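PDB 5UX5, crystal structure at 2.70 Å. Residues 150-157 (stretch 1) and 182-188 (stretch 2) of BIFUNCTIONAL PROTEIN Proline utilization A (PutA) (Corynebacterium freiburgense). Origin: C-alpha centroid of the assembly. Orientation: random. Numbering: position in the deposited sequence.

Stretch 1 (150-157) YRLNVNLL
Stretch 2, residues 182-188: RVDYVSI

The strand through Asn-153, Val-154 and Asn-155 and the strand beginning at Tyr-185 run in the same direction, their axes 33° apart and 4.6 Å at closest approach. The register is fixed by Val-154 opposite Val-186, a parallel bridge with CA atoms 4.8 Å apart; Asn-153 lies nearest Tyr-185 (CA-CA 5.0 Å). Val-154 (phi/psi -88/123) has both backbone polar groups engaged: its N donates to Tyr-185 O at 2.9 Å and 166°, and its O accepts from Ser-187 N at 3.2 Å and 152°. Bonding the residues before and after Val-186 is the parallel-sheet signature, and Val-186 CA also approaches Val-154 O at 3.2 Å. The Val-154 side chain (chi1 t) shares a face with Val-186 (chi1 m), while Val-154 CG2 meets Val-183 CG1 at 4.2 Å.

Ser-187 (-135/143, chi1 p) is held by side chains too. Asn-153 ND2 donates to Ser-187 OG at 2.6 Å and 154°, and Asn-155 ND2 to Ser-187 O at 3.0 Å and 149°; both asparagines have chi1 t.

The CA-to-CB bond of Tyr-185 (-157/117, chi1 t, chi2 -49°) points toward the first strand. Asn-153 CB sits over one ring face, 4.1 Å from the Tyr-185 ring centroid and 25° off the normal, a CH-pi contact. The stretches bury 398 Å² in total.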

# COMPACT_ATOMS: atom_id res chain seq x y z
N TYR A 150 -30.87 29.94 15.02
CA TYR A 150 -30.00 28.98 14.37
C TYR A 150 -30.31 27.57 14.87
O TYR A 150 -30.85 27.39 15.96
CB TYR A 150 -28.53 29.29 14.64
CG TYR A 150 -28.05 30.64 14.15
CD1 TYR A 150 -28.26 31.79 14.91
CD2 TYR A 150 -27.35 30.77 12.95
CE1 TYR A 150 -27.82 33.02 14.49
CE2 TYR A 150 -26.90 32.00 12.51
CZ TYR A 150 -27.14 33.12 13.29
OH TYR A 150 -26.71 34.37 12.88
N ARG A 151 -29.98 26.57 14.06
CA ARG A 151 -29.99 25.18 14.47
C ARG A 151 -28.56 24.64 14.38
O ARG A 151 -27.75 25.15 13.60
CB ARG A 151 -31.01 24.39 13.59
N LEU A 152 -28.20 23.66 15.20
CA LEU A 152 -26.82 23.18 15.32
C LEU A 152 -26.66 21.79 14.72
O LEU A 152 -27.43 20.87 15.03
CB LEU A 152 -26.37 23.13 16.78
CG LEU A 152 -26.14 24.42 17.58
CD1 LEU A 152 -25.33 24.11 18.82
CD2 LEU A 152 -25.48 25.52 16.75
N ASN A 153 -25.65 21.60 13.88
CA ASN A 153 -25.28 20.27 13.40
C ASN A 153 -24.26 19.72 14.40
O ASN A 153 -23.10 20.14 14.43
CB ASN A 153 -24.71 20.33 11.98
CG ASN A 153 -24.15 18.99 11.47
OD1 ASN A 153 -23.56 18.93 10.40
ND2 ASN A 153 -24.35 17.93 12.23
N VAL A 154 -24.70 18.80 15.24
CA VAL A 154 -23.84 18.20 16.24
C VAL A 154 -23.13 17.01 15.62
O VAL A 154 -23.77 16.09 15.10
CB VAL A 154 -24.64 17.83 17.49
CG1 VAL A 154 -23.74 17.27 18.58
CG2 VAL A 154 -25.34 19.07 18.01
N ASN A 155 -21.80 17.04 15.65
CA ASN A 155 -20.94 16.04 15.02
C ASN A 155 -19.94 15.54 16.04
O ASN A 155 -19.17 16.33 16.61
CB ASN A 155 -20.24 16.66 13.80
CG ASN A 155 -19.35 15.68 13.02
OD1 ASN A 155 -18.22 16.01 12.68
ND2 ASN A 155 -19.86 14.49 12.73
N LEU A 156 -19.92 14.23 16.27
CA LEU A 156 -19.07 13.64 17.30
C LEU A 156 -17.71 13.29 16.71
O LEU A 156 -17.61 12.48 15.77
CB LEU A 156 -19.74 12.41 17.91
CG LEU A 156 -18.89 11.74 19.00
CD1 LEU A 156 -18.72 12.65 20.21
CD2 LEU A 156 -19.49 10.40 19.43
N LEU A 157 -16.66 13.91 17.23
CA LEU A 157 -15.29 13.60 16.85
C LEU A 157 -14.63 12.68 17.88
O LEU A 157 -15.16 12.47 18.98
CB LEU A 157 -14.48 14.88 16.67
CG LEU A 157 -15.08 15.92 15.71
CD1 LEU A 157 -14.26 17.22 15.71
CD2 LEU A 157 -15.26 15.37 14.30
N ARG A 182 -32.80 19.07 23.14
CA ARG A 182 -32.38 20.31 22.52
C ARG A 182 -31.72 20.08 21.18
O ARG A 182 -31.67 21.01 20.36
CB ARG A 182 -31.41 21.06 23.44
CG ARG A 182 -31.69 20.94 24.90
CD ARG A 182 -30.69 21.74 25.73
NE ARG A 182 -30.68 21.35 27.15
CZ ARG A 182 -30.96 22.18 28.15
NH1 ARG A 182 -31.27 23.45 27.91
NH2 ARG A 182 -30.93 21.73 29.42
N VAL A 183 -31.30 18.84 20.89
CA VAL A 183 -30.50 18.52 19.72
C VAL A 183 -31.44 18.21 18.55
O VAL A 183 -32.23 17.27 18.62
CB VAL A 183 -29.55 17.34 20.00
CG1 VAL A 183 -28.85 16.85 18.73
CG2 VAL A 183 -28.52 17.72 21.04
N ASP A 184 -31.29 18.97 17.46
CA ASP A 184 -32.12 18.83 16.26
C ASP A 184 -31.46 18.03 15.16
O ASP A 184 -32.16 17.59 14.24
CB ASP A 184 -32.44 20.19 15.62
CG ASP A 184 -33.03 21.19 16.58
OD1 ASP A 184 -33.82 20.82 17.47
OD2 ASP A 184 -32.70 22.39 16.41
N TYR A 185 -30.15 17.88 15.18
CA TYR A 185 -29.43 17.50 13.97
C TYR A 185 -28.11 16.86 14.36
O TYR A 185 -27.27 17.52 14.98
CB TYR A 185 -29.21 18.75 13.13
CG TYR A 185 -28.66 18.60 11.75
CD1 TYR A 185 -27.53 17.82 11.48
CD2 TYR A 185 -29.22 19.32 10.71
CE1 TYR A 185 -27.01 17.73 10.19
CE2 TYR A 185 -28.69 19.25 9.43
CZ TYR A 185 -27.59 18.45 9.17
OH TYR A 185 -27.09 18.39 7.89
N VAL A 186 -27.93 15.60 14.02
CA VAL A 186 -26.65 14.94 14.20
C VAL A 186 -26.17 14.47 12.83
O VAL A 186 -26.97 14.14 11.95
CB VAL A 186 -26.72 13.75 15.19
CG1 VAL A 186 -27.15 14.24 16.56
CG2 VAL A 186 -27.64 12.65 14.67
N SER A 187 -24.87 14.42 12.66
CA SER A 187 -24.34 13.87 11.42
C SER A 187 -23.20 12.93 11.78
O SER A 187 -22.49 13.15 12.76
CB SER A 187 -23.92 14.98 10.39
OG SER A 187 -23.12 16.01 10.93
N ILE A 188 -23.09 11.84 11.03
CA ILE A 188 -22.15 10.75 11.29
C ILE A 188 -21.74 10.13 9.95
O ILE A 188 -22.43 10.27 8.94
CB ILE A 188 -22.81 9.71 12.23
CG1 ILE A 188 -21.78 8.69 12.75
CG2 ILE A 188 -24.01 9.04 11.56
CD1 ILE A 188 -22.34 7.69 13.71